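PDB 6WIL: hemolysin activator protein CdiB from Acinetobacter baumannii ACICU, which probably secretes the partner toxin of contact-dependent growth inhibition across the outer membrane, as a TpsB transporter of the Omp85 superfamily. Local coordinates for residues A[30-35]-A[323-328]; A[327-332]-A[365-370]; A[374-379]-A[421-426]; A[491-496]-A[523-528]. All coordinates share one frame; numbering follows the deposited sequence.

Contact 1 (A[30-35]-A[323-328])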
loop_
_atom_site.group_PDB
_atom_site.type_symbol
_atom_site.label_atom_id
_atom_site.label_comp_id
_atom_site.label_asym_id
_atom_site.label_seq_id
_atom_site.Cartn_x
_atom_site.Cartn_y
_atom_site.Cartn_z
ATOM N N ALA A 30 6.653 -3.429 6.443
ATOM C CA ALA A 30 7.913 -2.915 5.924
ATOM C C ALA A 30 8.158 -3.395 4.498
ATOM O O ALA A 30 8.008 -4.582 4.194
ATOM C CB ALA A 30 9.066 -3.343 6.831
ATOM N N GLN A 31 8.545 -2.470 3.625
ATOM C CA GLN A 31 8.888 -2.782 2.246
ATOM C C GLN A 31 10.399 -2.836 2.071
ATOM O O GLN A 31 11.167 -2.377 2.921
ATOM C CB GLN A 31 8.295 -1.748 1.285
ATOM C CG GLN A 31 6.792 -1.615 1.390
ATOM C CD GLN A 31 6.098 -2.962 1.399
ATOM O OE1 GLN A 31 6.027 -3.648 0.379
ATOM N NE2 GLN A 31 5.590 -3.355 2.562
ATOM N N GLN A 32 10.818 -3.418 0.950
ATOM C CA GLN A 32 12.230 -3.431 0.593
ATOM C C GLN A 32 12.679 -2.029 0.198
ATOM O O GLN A 32 11.957 -1.298 -0.487
ATOM C CB GLN A 32 12.478 -4.424 -0.546
ATOM C CG GLN A 32 13.707 -4.147 -1.408
ATOM C CD GLN A 32 15.005 -4.603 -0.769
ATOM O OE1 GLN A 32 15.001 -5.305 0.240
ATOM N NE2 GLN A 32 16.127 -4.207 -1.360
ATOM N N THR A 33 13.868 -1.652 0.653
ATOM C CA THR A 33 14.400 -0.333 0.347
ATOM C C THR A 33 14.600 -0.189 -1.160
ATOM O O THR A 33 15.083 -1.122 -1.814
ATOM C CB THR A 33 15.725 -0.119 1.084
ATOM O OG1 THR A 33 15.532 -0.345 2.485
ATOM C CG2 THR A 33 16.248 1.294 0.872
ATOM N N PRO A 34 14.219 0.944 -1.747
ATOM C CA PRO A 34 14.404 1.120 -3.192
ATOM C C PRO A 34 15.872 1.134 -3.593
ATOM O O PRO A 34 16.757 1.470 -2.800
ATOM C CB PRO A 34 13.735 2.472 -3.476
ATOM C CG PRO A 34 13.611 3.143 -2.145
ATOM C CD PRO A 34 13.435 2.040 -1.155
ATOM N N TYR A 35 16.121 0.755 -4.847
ATOM C CA TYR A 35 17.469 0.691 -5.399
ATOM C C TYR A 35 17.375 0.694 -6.920
ATOM O O TYR A 35 16.289 0.583 -7.493
ATOM C CB TYR A 35 18.221 -0.551 -4.900
ATOM C CG TYR A 35 17.538 -1.858 -5.244
ATOM C CD1 TYR A 35 17.796 -2.506 -6.447
ATOM C CD2 TYR A 35 16.631 -2.442 -4.369
ATOM C CE1 TYR A 35 17.172 -3.698 -6.768
ATOM C CE2 TYR A 35 16.002 -3.633 -4.680
ATOM C CZ TYR A 35 16.275 -4.256 -5.880
ATOM O OH TYR A 35 15.648 -5.439 -6.193
ATOM N N ILE A 323 2.019 -8.737 -9.124
ATOM C CA ILE A 323 2.112 -9.140 -10.521
ATOM C C ILE A 323 3.409 -8.624 -11.136
ATOM O O ILE A 323 3.927 -9.210 -12.093
ATOM C CB ILE A 323 0.887 -8.649 -11.315
ATOM C CG1 ILE A 323 0.718 -7.140 -11.165
ATOM C CG2 ILE A 323 -0.376 -9.361 -10.859
ATOM C CD1 ILE A 323 -0.479 -6.596 -11.902
ATOM N N SER A 324 3.946 -7.535 -10.587
ATOM C CA SER A 324 5.164 -6.930 -11.108
ATOM C C SER A 324 5.845 -6.128 -10.009
ATOM O O SER A 324 5.181 -5.404 -9.263
ATOM C CB SER A 324 4.865 -6.021 -12.305
ATOM O OG SER A 324 5.857 -5.016 -12.443
ATOM N N ARG A 325 7.170 -6.244 -9.931
ATOM C CA ARG A 325 7.927 -5.476 -8.955
ATOM C C ARG A 325 9.349 -5.276 -9.453
ATOM O O ARG A 325 9.823 -5.978 -10.350
ATOM C CB ARG A 325 7.941 -6.159 -7.584
ATOM C CG ARG A 325 8.756 -7.434 -7.523
ATOM C CD ARG A 325 8.872 -7.894 -6.086
ATOM N NE ARG A 325 9.624 -6.930 -5.287
ATOM C CZ ARG A 325 9.349 -6.630 -4.023
ATOM N NH1 ARG A 325 8.324 -7.206 -3.407
ATOM N NH2 ARG A 325 10.093 -5.740 -3.379
ATOM N N SER A 326 10.024 -4.307 -8.848
ATOM C CA SER A 326 11.434 -4.054 -9.109
ATOM C C SER A 326 11.993 -3.278 -7.928
ATOM O O SER A 326 11.310 -3.058 -6.922
ATOM C CB SER A 326 11.638 -3.276 -10.411
ATOM O OG SER A 326 11.517 -1.883 -10.173
ATOM N N GLY A 327 13.242 -2.837 -8.071
ATOM C CA GLY A 327 13.852 -2.010 -7.048
ATOM C C GLY A 327 13.165 -0.675 -6.851
ATOM O O GLY A 327 13.371 -0.032 -5.820
ATOM N N GLN A 328 12.342 -0.243 -7.811
ATOM C CA GLN A 328 11.693 1.059 -7.720
ATOM C C GLN A 328 10.174 0.999 -7.844
ATOM O O GLN A 328 9.531 2.056 -7.864
ATOM C CB GLN A 328 12.253 2.010 -8.783
ATOM C CG GLN A 328 13.765 2.096 -8.787
ATOM C CD GLN A 328 14.271 3.442 -9.248
ATOM O OE1 GLN A 328 14.432 4.364 -8.446
ATOM N NE2 GLN A 328 14.525 3.567 -10.545
#
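Tyr35 lays the face of its ring over Gly327, whose CA sits above the centre of the ring, 3.5 Å from the centroid, in a CH-pi contact. A chi1 of 59° puts CG of Tyr35 between its backbone N and carbonyl carbon, and from there the ring reaches Gly327, although CB itself leads away. The same two residues are tied through the backbone, Tyr35 N donating to Gly327 O over 3.0 Å from above the carbonyl plane. Pro34 crowds the same oxygen, with its CA at 3.0 Å from Gly327 O. Gln328 CG comes within 3.2 Å of Tyr35 O. Ser326 OG accepts from Gln328 N, forming an ST turn within the loop whose Gly327 lies under the Tyr35 ring. Gln32 touches more lightly, with CB at the edge of the Arg325 guanidinium. The polar ends of Tyr35 and Arg325 both go to helix 171-181: Tyr35 OH to Asp175, Arg325 in a salt bridge to Glu179. The segment that follows helix 8-27, on its way to the POTRA domains, thus packs on the TpsB barrel, lying between helix 171-181 and the turn joining barrel strands 308-326 and 329-346.

Contact 2 (A[327-332]-A[365-370])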
loop_
_atom_site.group_PDB
_atom_site.type_symbol
_atom_site.label_atom_id
_atom_site.label_comp_id
_atom_site.label_asym_id
_atom_site.label_seq_id
_atom_site.Cartn_x
_atom_site.Cartn_y
_atom_site.Cartn_z
ATOM N N GLY A 327 13.242 -2.837 -8.071
ATOM C CA GLY A 327 13.852 -2.010 -7.048
ATOM C C GLY A 327 13.165 -0.675 -6.851
ATOM O O GLY A 327 13.371 -0.032 -5.820
ATOM N N GLN A 328 12.342 -0.243 -7.811
ATOM C CA GLN A 328 11.693 1.059 -7.720
ATOM C C GLN A 328 10.174 0.999 -7.844
ATOM O O GLN A 328 9.531 2.056 -7.864
ATOM C CB GLN A 328 12.253 2.010 -8.783
ATOM C CG GLN A 328 13.765 2.096 -8.787
ATOM C CD GLN A 328 14.271 3.442 -9.248
ATOM O OE1 GLN A 328 14.432 4.364 -8.446
ATOM N NE2 GLN A 328 14.525 3.567 -10.545
ATOM N N HIS A 329 9.575 -0.188 -7.926
ATOM C CA HIS A 329 8.125 -0.234 -8.050
ATOM C C HIS A 329 7.594 -1.570 -7.554
ATOM O O HIS A 329 8.312 -2.572 -7.509
ATOM C CB HIS A 329 7.679 0.024 -9.495
ATOM C CG HIS A 329 7.566 -1.214 -10.330
ATOM N ND1 HIS A 329 8.651 -1.803 -10.941
ATOM C CD2 HIS A 329 6.490 -1.962 -10.671
ATOM C CE1 HIS A 329 8.249 -2.868 -11.616
ATOM N NE2 HIS A 329 6.942 -2.984 -11.469
ATOM N N LYS A 330 6.312 -1.563 -7.189
ATOM C CA LYS A 330 5.594 -2.761 -6.771
ATOM C C LYS A 330 4.142 -2.622 -7.203
ATOM O O LYS A 330 3.493 -1.627 -6.871
ATOM C CB LYS A 330 5.695 -2.960 -5.255
ATOM C CG LYS A 330 5.066 -4.235 -4.734
ATOM C CD LYS A 330 5.538 -4.516 -3.312
ATOM C CE LYS A 330 4.685 -5.574 -2.637
ATOM N NZ LYS A 330 5.192 -5.909 -1.280
ATOM N N THR A 331 3.643 -3.611 -7.947
ATOM C CA THR A 331 2.295 -3.586 -8.499
ATOM C C THR A 331 1.573 -4.876 -8.140
ATOM O O THR A 331 2.149 -5.964 -8.234
ATOM C CB THR A 331 2.314 -3.421 -10.031
ATOM O OG1 THR A 331 3.023 -2.227 -10.383
ATOM C CG2 THR A 331 0.894 -3.343 -10.583
ATOM N N SER A 332 0.306 -4.756 -7.749
ATOM C CA SER A 332 -0.466 -5.931 -7.377
ATOM C C SER A 332 -1.927 -5.735 -7.757
ATOM O O SER A 332 -2.422 -4.607 -7.825
ATOM C CB SER A 332 -0.331 -6.229 -5.879
ATOM O OG SER A 332 -0.415 -5.041 -5.113
ATOM N N VAL A 365 -6.466 -2.718 -8.453
ATOM C CA VAL A 365 -5.031 -2.784 -8.687
ATOM C C VAL A 365 -4.384 -1.661 -7.893
ATOM O O VAL A 365 -4.926 -0.553 -7.809
ATOM C CB VAL A 365 -4.693 -2.676 -10.190
ATOM C CG1 VAL A 365 -5.391 -1.474 -10.807
ATOM C CG2 VAL A 365 -3.184 -2.586 -10.404
ATOM N N GLN A 366 -3.244 -1.952 -7.281
ATOM C CA GLN A 366 -2.490 -0.945 -6.561
ATOM C C GLN A 366 -1.046 -0.961 -7.039
ATOM O O GLN A 366 -0.522 -1.993 -7.467
ATOM C CB GLN A 366 -2.568 -1.155 -5.040
ATOM C CG GLN A 366 -2.383 -2.588 -4.589
ATOM C CD GLN A 366 -2.640 -2.766 -3.102
ATOM O OE1 GLN A 366 -3.205 -1.888 -2.447
ATOM N NE2 GLN A 366 -2.226 -3.908 -2.563
ATOM N N HIS A 367 -0.420 0.207 -6.971
ATOM C CA HIS A 367 0.923 0.427 -7.472
ATOM C C HIS A 367 1.659 1.324 -6.492
ATOM O O HIS A 367 1.066 2.236 -5.910
ATOM C CB HIS A 367 0.896 1.074 -8.864
ATOM C CG HIS A 367 2.253 1.351 -9.434
ATOM N ND1 HIS A 367 2.950 0.425 -10.177
ATOM C CD2 HIS A 367 3.038 2.453 -9.371
ATOM C CE1 HIS A 367 4.107 0.943 -10.548
ATOM N NE2 HIS A 367 4.188 2.171 -10.068
ATOM N N ARG A 368 2.942 1.046 -6.300
ATOM C CA ARG A 368 3.826 1.915 -5.542
ATOM C C ARG A 368 5.072 2.151 -6.381
ATOM O O ARG A 368 5.569 1.230 -7.035
ATOM C CB ARG A 368 4.188 1.310 -4.174
ATOM C CG ARG A 368 4.687 2.343 -3.174
ATOM C CD ARG A 368 5.187 1.726 -1.875
ATOM N NE ARG A 368 4.177 0.915 -1.203
ATOM C CZ ARG A 368 4.249 -0.406 -1.071
ATOM N NH1 ARG A 368 5.290 -1.065 -1.560
ATOM N NH2 ARG A 368 3.284 -1.065 -0.443
ATOM N N GLN A 369 5.561 3.389 -6.384
ATOM C CA GLN A 369 6.676 3.774 -7.237
ATOM C C GLN A 369 7.641 4.645 -6.449
ATOM O O GLN A 369 7.220 5.542 -5.711
ATOM C CB GLN A 369 6.190 4.528 -8.485
ATOM C CG GLN A 369 7.300 4.970 -9.432
ATOM C CD GLN A 369 7.627 3.929 -10.484
ATOM O OE1 GLN A 369 6.733 3.285 -11.035
ATOM N NE2 GLN A 369 8.914 3.761 -10.770
ATOM N N TYR A 370 8.934 4.376 -6.610
ATOM C CA TYR A 370 9.987 5.129 -5.943
ATOM C C TYR A 370 10.836 5.856 -6.973
ATOM O O TYR A 370 11.167 5.300 -8.025
ATOM C CB TYR A 370 10.890 4.219 -5.104
ATOM C CG TYR A 370 10.160 3.350 -4.113
ATOM C CD1 TYR A 370 9.805 3.836 -2.863
ATOM C CD2 TYR A 370 9.836 2.035 -4.423
ATOM C CE1 TYR A 370 9.137 3.039 -1.951
ATOM C CE2 TYR A 370 9.173 1.231 -3.519
ATOM C CZ TYR A 370 8.825 1.738 -2.286
ATOM O OH TYR A 370 8.163 0.936 -1.387
#
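Thr331 OG1 and His367 ND1 lie 2.7 Å apart, a short hydrogen bond across the strands in which either atom could be the donor. The hydroxyl sits at the edge of the His367 ring, close to its plane. With CG of His367 anti to the backbone N (chi1 179°), ND1 can meet Thr331 across the strands. The other ring nitrogen is engaged too: His367 NE2 donates over 2.9 Å to Gln369 OE1 on its own strand. Two different groups therefore fix the rotation of the imidazole. His329 comes up on the same face, its ring meeting that of His367 rim to rim, with planes at 21° and CD2 of His329 3.8 Å from CE1 of His367; its own nitrogens bond to Ser324 and Ser326. The methyl of Thr331, CG2, lies beside Val365 CG2, the two side chains pointing the same way.

The other face is more strongly charged. Lys330 and Arg368 lie side by side, CD of the lysine 3.9 Å from NH1 of the arginine. The juxtaposed positive charges are probably eased by Glu179, which forms a salt bridge with Lys330 NZ, and by Gln31 OE1, which accepts from NZ and weakly from Arg368 NH1. Next along, Ser332 OG packs 3.2 Å from Gln366 CG and takes a weak bond from Gln366 NE2.

Backbone bonds pair Lys330 with Arg368 and Ser332 with Gln366 in both directions, and Tyr370 N reaches Gln328 O at 2.7 Å. This is the regular antiparallel pairing of two consecutive strands, 329-346 and 349-371, in the 16-stranded transmembrane barrel of the TpsB family.

Contact 3 (A[374-379]-A[421-426])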
loop_
_atom_site.group_PDB
_atom_site.type_symbol
_atom_site.label_atom_id
_atom_site.label_comp_id
_atom_site.label_asym_id
_atom_site.label_seq_id
_atom_site.Cartn_x
_atom_site.Cartn_y
_atom_site.Cartn_z
ATOM N N ALA A 374 11.444 10.027 -3.101
ATOM C CA ALA A 374 10.019 10.270 -3.255
ATOM C C ALA A 374 9.273 8.952 -3.416
ATOM O O ALA A 374 9.769 8.014 -4.049
ATOM C CB ALA A 374 9.748 11.174 -4.457
ATOM N N VAL A 375 8.080 8.887 -2.834
ATOM C CA VAL A 375 7.227 7.708 -2.897
ATOM C C VAL A 375 5.901 8.114 -3.524
ATOM O O VAL A 375 5.303 9.120 -3.124
ATOM C CB VAL A 375 7.006 7.087 -1.505
ATOM C CG1 VAL A 375 6.303 5.742 -1.629
ATOM C CG2 VAL A 375 8.330 6.939 -0.769
ATOM N N LEU A 376 5.450 7.339 -4.506
ATOM C CA LEU A 376 4.150 7.541 -5.133
ATOM C C LEU A 376 3.393 6.224 -5.104
ATOM O O LEU A 376 3.898 5.208 -5.591
ATOM C CB LEU A 376 4.292 8.041 -6.572
ATOM C CG LEU A 376 2.976 8.177 -7.344
ATOM C CD1 LEU A 376 2.213 9.412 -6.895
ATOM C CD2 LEU A 376 3.214 8.198 -8.848
ATOM N N ASP A 377 2.190 6.237 -4.534
ATOM C CA ASP A 377 1.387 5.026 -4.475
ATOM C C ASP A 377 -0.084 5.377 -4.622
ATOM O O ASP A 377 -0.531 6.454 -4.218
ATOM C CB ASP A 377 1.620 4.254 -3.172
ATOM C CG ASP A 377 1.169 5.020 -1.952
ATOM O OD1 ASP A 377 -0.022 4.918 -1.589
ATOM O OD2 ASP A 377 2.006 5.729 -1.354
ATOM N N GLY A 378 -0.832 4.449 -5.204
ATOM C CA GLY A 378 -2.254 4.658 -5.381
ATOM C C GLY A 378 -2.937 3.373 -5.785
ATOM O O GLY A 378 -2.300 2.338 -6.003
ATOM N N SER A 379 -4.260 3.457 -5.881
ATOM C CA SER A 379 -5.062 2.305 -6.252
ATOM C C SER A 379 -6.289 2.779 -7.011
ATOM O O SER A 379 -6.678 3.949 -6.941
ATOM C CB SER A 379 -5.480 1.488 -5.024
ATOM O OG SER A 379 -6.144 2.303 -4.073
ATOM N N LEU A 421 -4.622 8.176 -4.491
ATOM C CA LEU A 421 -3.289 8.591 -4.901
ATOM C C LEU A 421 -2.617 9.287 -3.731
ATOM O O LEU A 421 -3.226 10.142 -3.084
ATOM C CB LEU A 421 -3.350 9.517 -6.117
ATOM C CG LEU A 421 -2.043 9.680 -6.888
ATOM C CD1 LEU A 421 -2.335 9.825 -8.370
ATOM C CD2 LEU A 421 -1.260 10.878 -6.377
ATOM N N ARG A 422 -1.370 8.912 -3.462
ATOM C CA ARG A 422 -0.582 9.558 -2.424
ATOM C C ARG A 422 0.819 9.819 -2.950
ATOM O O ARG A 422 1.368 9.013 -3.707
ATOM C CB ARG A 422 -0.523 8.710 -1.147
ATOM C CG ARG A 422 -1.872 8.519 -0.470
ATOM C CD ARG A 422 -1.710 7.880 0.895
ATOM N NE ARG A 422 -1.007 6.603 0.812
ATOM C CZ ARG A 422 -0.604 5.900 1.867
ATOM N NH1 ARG A 422 -0.831 6.352 3.093
ATOM N NH2 ARG A 422 0.029 4.747 1.693
ATOM N N TYR A 423 1.390 10.954 -2.549
ATOM C CA TYR A 423 2.735 11.330 -2.964
ATOM C C TYR A 423 3.465 11.973 -1.795
ATOM O O TYR A 423 2.905 12.829 -1.102
ATOM C CB TYR A 423 2.698 12.287 -4.160
ATOM C CG TYR A 423 4.061 12.718 -4.649
ATOM C CD1 TYR A 423 4.858 11.858 -5.393
ATOM C CD2 TYR A 423 4.549 13.990 -4.379
ATOM C CE1 TYR A 423 6.100 12.250 -5.848
ATOM C CE2 TYR A 423 5.793 14.391 -4.830
ATOM C CZ TYR A 423 6.563 13.517 -5.563
ATOM O OH TYR A 423 7.803 13.904 -6.017
ATOM N N THR A 424 4.714 11.560 -1.587
ATOM C CA THR A 424 5.556 12.063 -0.513
ATOM C C THR A 424 6.952 12.311 -1.059
ATOM O O THR A 424 7.481 11.492 -1.815
ATOM C CB THR A 424 5.622 11.067 0.660
ATOM O OG1 THR A 424 4.419 11.147 1.427
ATOM C CG2 THR A 424 6.809 11.351 1.564
ATOM N N THR A 425 7.543 13.443 -0.687
ATOM C CA THR A 425 8.936 13.700 -1.015
ATOM C C THR A 425 9.520 14.654 0.009
ATOM O O THR A 425 8.803 15.515 0.537
ATOM C CB THR A 425 9.104 14.285 -2.427
ATOM O OG1 THR A 425 10.500 14.424 -2.723
ATOM C CG2 THR A 425 8.434 15.643 -2.534
ATOM N N PRO A 426 10.798 14.507 0.340
ATOM C CA PRO A 426 11.495 15.554 1.086
ATOM C C PRO A 426 11.980 16.650 0.150
ATOM O O PRO A 426 12.114 16.462 -1.059
ATOM C CB PRO A 426 12.673 14.808 1.719
ATOM C CG PRO A 426 12.958 13.707 0.755
ATOM C CD PRO A 426 11.620 13.294 0.190
#
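The guanidinium of Arg422 presents its edge to Asp377, with OD1 lying in the guanidinium plane and accepting from NE at 3.1 Å and from NH2 at 3.3 Å. The carboxylate is turned 80° from that plane, and one oxygen takes both bonds of the salt bridge: NE uses the syn lone pair of OD1, while NH2 comes from above the carboxylate plane. The bend at chi3 (-57°) sets NE beside Asp377 OD1.

The other face is mainly apolar here. Leu376 CD1 touches both Leu421 CD2 at 3.8 Å and Tyr423 CD1 at 3.9 Å. Farther along, Ala374 CB rests 3.7 Å from Tyr423 OH, approaching the ring obliquely, and also meets Thr425. Gly378 lies opposite Leu421, the two CA atoms 4.1 Å apart. Paired backbone bonds link Val375 with Thr424 and Asp377 with Arg422, Arg422 N reaching Asp377 O at 2.7 Å.

Strands 374-386 and 414-429 are neighbouring antiparallel strands of the 16-stranded barrel. Arg422 NH1 also forms a salt bridge with Asp27 at the end of helix 8-27, and the charged face looks toward that helix. Strand 349-371 flanks the pair beside 374-379, and strand 432-444 beside 421-426.

Contact 4 (A[491-496]-A[523-528])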
loop_
_atom_site.group_PDB
_atom_site.type_symbol
_atom_site.label_atom_id
_atom_site.label_comp_id
_atom_site.label_asym_id
_atom_site.label_seq_id
_atom_site.Cartn_x
_atom_site.Cartn_y
_atom_site.Cartn_z
ATOM N N PRO A 491 14.564 18.467 18.794
ATOM C CA PRO A 491 14.577 17.159 18.127
ATOM C C PRO A 491 13.228 16.455 18.190
ATOM O O PRO A 491 12.408 16.700 19.079
ATOM C CB PRO A 491 15.645 16.375 18.903
ATOM C CG PRO A 491 15.731 17.063 20.228
ATOM C CD PRO A 491 15.523 18.516 19.909
ATOM N N ASN A 492 13.006 15.576 17.206
ATOM C CA ASN A 492 11.820 14.714 17.131
ATOM C C ASN A 492 10.519 15.513 17.124
ATOM O O ASN A 492 9.497 15.063 17.650
ATOM C CB ASN A 492 11.816 13.686 18.264
ATOM C CG ASN A 492 12.789 12.555 18.021
ATOM O OD1 ASN A 492 12.722 11.870 17.000
ATOM N ND2 ASN A 492 13.712 12.360 18.955
ATOM N N THR A 493 10.544 16.695 16.515
ATOM C CA THR A 493 9.382 17.565 16.425
ATOM C C THR A 493 9.302 18.132 15.017
ATOM O O THR A 493 10.304 18.209 14.303
ATOM C CB THR A 493 9.457 18.712 17.442
ATOM O OG1 THR A 493 10.060 18.241 18.651
ATOM C CG2 THR A 493 8.069 19.249 17.754
ATOM N N GLN A 494 8.097 18.534 14.618
ATOM C CA GLN A 494 7.926 19.148 13.311
ATOM C C GLN A 494 6.642 19.966 13.288
ATOM O O GLN A 494 5.628 19.563 13.865
ATOM C CB GLN A 494 7.918 18.095 12.191
ATOM C CG GLN A 494 6.961 16.933 12.395
ATOM C CD GLN A 494 6.850 16.047 11.163
ATOM O OE1 GLN A 494 5.750 15.685 10.740
ATOM N NE2 GLN A 494 7.993 15.696 10.580
ATOM N N PHE A 495 6.708 21.127 12.636
ATOM C CA PHE A 495 5.538 21.942 12.346
ATOM C C PHE A 495 4.988 21.570 10.977
ATOM O O PHE A 495 5.725 21.115 10.100
ATOM C CB PHE A 495 5.880 23.434 12.363
ATOM C CG PHE A 495 6.634 23.875 13.583
ATOM C CD1 PHE A 495 6.004 23.947 14.814
ATOM C CD2 PHE A 495 7.968 24.239 13.496
ATOM C CE1 PHE A 495 6.693 24.358 15.938
ATOM C CE2 PHE A 495 8.663 24.654 14.617
ATOM C CZ PHE A 495 8.024 24.713 15.840
ATOM N N TYR A 496 3.685 21.770 10.791
ATOM C CA TYR A 496 3.086 21.487 9.496
ATOM C C TYR A 496 1.944 22.452 9.229
ATOM O O TYR A 496 1.246 22.889 10.149
ATOM C CB TYR A 496 2.591 20.035 9.394
ATOM C CG TYR A 496 1.381 19.697 10.242
ATOM C CD1 TYR A 496 0.090 19.841 9.743
ATOM C CD2 TYR A 496 1.530 19.205 11.532
ATOM C CE1 TYR A 496 -1.016 19.523 10.515
ATOM C CE2 TYR A 496 0.431 18.884 12.309
ATOM C CZ TYR A 496 -0.837 19.044 11.797
ATOM O OH TYR A 496 -1.924 18.720 12.575
ATOM N N LEU A 523 1.348 21.108 14.934
ATOM C CA LEU A 523 2.651 20.551 15.270
ATOM C C LEU A 523 2.482 19.118 15.758
ATOM O O LEU A 523 1.407 18.716 16.209
ATOM C CB LEU A 523 3.368 21.386 16.339
ATOM C CG LEU A 523 2.883 21.232 17.784
ATOM C CD1 LEU A 523 3.915 21.799 18.743
ATOM C CD2 LEU A 523 1.529 21.900 18.005
ATOM N N ARG A 524 3.569 18.353 15.661
ATOM C CA ARG A 524 3.615 16.964 16.096
ATOM C C ARG A 524 4.950 16.700 16.775
ATOM O O ARG A 524 5.983 17.230 16.360
ATOM C CB ARG A 524 3.448 15.988 14.923
ATOM C CG ARG A 524 2.243 16.243 14.036
ATOM C CD ARG A 524 2.495 15.685 12.647
ATOM N NE ARG A 524 1.331 15.806 11.777
ATOM C CZ ARG A 524 1.396 15.847 10.451
ATOM N NH1 ARG A 524 2.573 15.793 9.841
ATOM N NH2 ARG A 524 0.285 15.955 9.736
ATOM N N THR A 525 4.931 15.862 17.813
ATOM C CA THR A 525 6.153 15.560 18.547
ATOM C C THR A 525 6.081 14.157 19.138
ATOM O O THR A 525 4.997 13.644 19.435
ATOM C CB THR A 525 6.413 16.592 19.655
ATOM O OG1 THR A 525 7.650 16.293 20.313
ATOM C CG2 THR A 525 5.281 16.590 20.674
ATOM N N TYR A 526 7.253 13.544 19.301
ATOM C CA TYR A 526 7.388 12.195 19.841
ATOM C C TYR A 526 8.370 12.237 21.004
ATOM O O TYR A 526 9.547 12.565 20.815
ATOM C CB TYR A 526 7.864 11.219 18.762
ATOM C CG TYR A 526 7.841 9.757 19.166
ATOM C CD1 TYR A 526 8.920 9.181 19.826
ATOM C CD2 TYR A 526 6.745 8.950 18.875
ATOM C CE1 TYR A 526 8.904 7.845 20.195
ATOM C CE2 TYR A 526 6.721 7.612 19.239
ATOM C CZ TYR A 526 7.803 7.067 19.898
ATOM O OH TYR A 526 7.788 5.739 20.261
ATOM N N GLN A 527 7.894 11.908 22.203
ATOM C CA GLN A 527 8.723 11.942 23.410
ATOM C C GLN A 527 8.715 10.553 24.045
ATOM O O GLN A 527 7.900 10.278 24.931
ATOM C CB GLN A 527 8.231 13.000 24.404
ATOM C CG GLN A 527 7.909 14.368 23.794
ATOM C CD GLN A 527 9.130 15.259 23.595
ATOM O OE1 GLN A 527 10.266 14.871 23.881
ATOM N NE2 GLN A 527 8.894 16.462 23.092
ATOM N N ASN A 528 9.619 9.687 23.585
ATOM C CA ASN A 528 9.877 8.407 24.243
ATOM C C ASN A 528 8.585 7.607 24.429
ATOM O O ASN A 528 8.109 7.398 25.539
ATOM C CB ASN A 528 10.604 8.642 25.572
ATOM C CG ASN A 528 11.892 9.429 25.395
ATOM O OD1 ASN A 528 12.020 10.258 24.496
ATOM N ND2 ASN A 528 12.868 9.150 26.256
#
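Two first torsions bring Tyr496 and Arg524 together: CG of Tyr496 stands between its backbone N and carbonyl carbon (chi1 70°), while CG of Arg524 is anti to its own carbonyl carbon (chi1 -52°). From there the arginine runs extended to NE, and its guanidinium lies flat on the tyrosine ring, planes at 19° and CZ 3.7 Å from the ring centroid, a stacked cation-pi contact. NH2 sits over the centre of the ring, whereas NE is nearer the rim, 3.3 Å from Tyr496 CE2. At its edge, nearly in plane, the guanidinium also meets Gln494, NH1 giving a weak bond of 3.3 Å to OE1.

These groups share the face of Gln494 and Arg524 in the hairpin of strands 493-505 and 515-526, part of the antiparallel TpsB barrel. Neighbouring strands supply acids: Glu483 in a salt bridge with Arg524 NH2, and Asp533, which bonds to Tyr496 OH and forms a long, weak ion pair with Arg524 NE. The acids probably offset the arginine's charge.

On the opposite face Phe495 CD1 touches Leu523 CB at 4.0 Å, and Thr493 lies alongside Thr525, pointing the same way, with CG2 of Thr493 3.7 Å from CB of Thr525. Gln494 and Arg524 exchange backbone bonds in both directions, each 3.0 Å from N to O. Where the strand gives way to loop, Asn492 O accepts from Tyr526 N at 3.2 Å and, weakly, from Thr525 OG1. Thr493 OG1 turns back to Pro491 O.

All four contacts reach the same barrel sheet. Contacts 1 and 2 share Gly327 and Gln328, their centres 7 Å apart, and Pro34 of contact 1 packs on Tyr370 of contact 2. Contact 3 continues round the wall, its centre 10 Å from that of contact 2; His367 O and Gly378 N, 3.0 Å apart, probably form a hydrogen bond between strands 349-371 and 374-386. Contact 4 stands apart, its centre about 22 Å from contact 3 and nearest atoms about 10 Å away. A bound detergent, C8E, lies about 9 Å from the side chain of Val365 and about 10 Å from that of Leu421, not touching them but consistent with both being on the barrel's outer side.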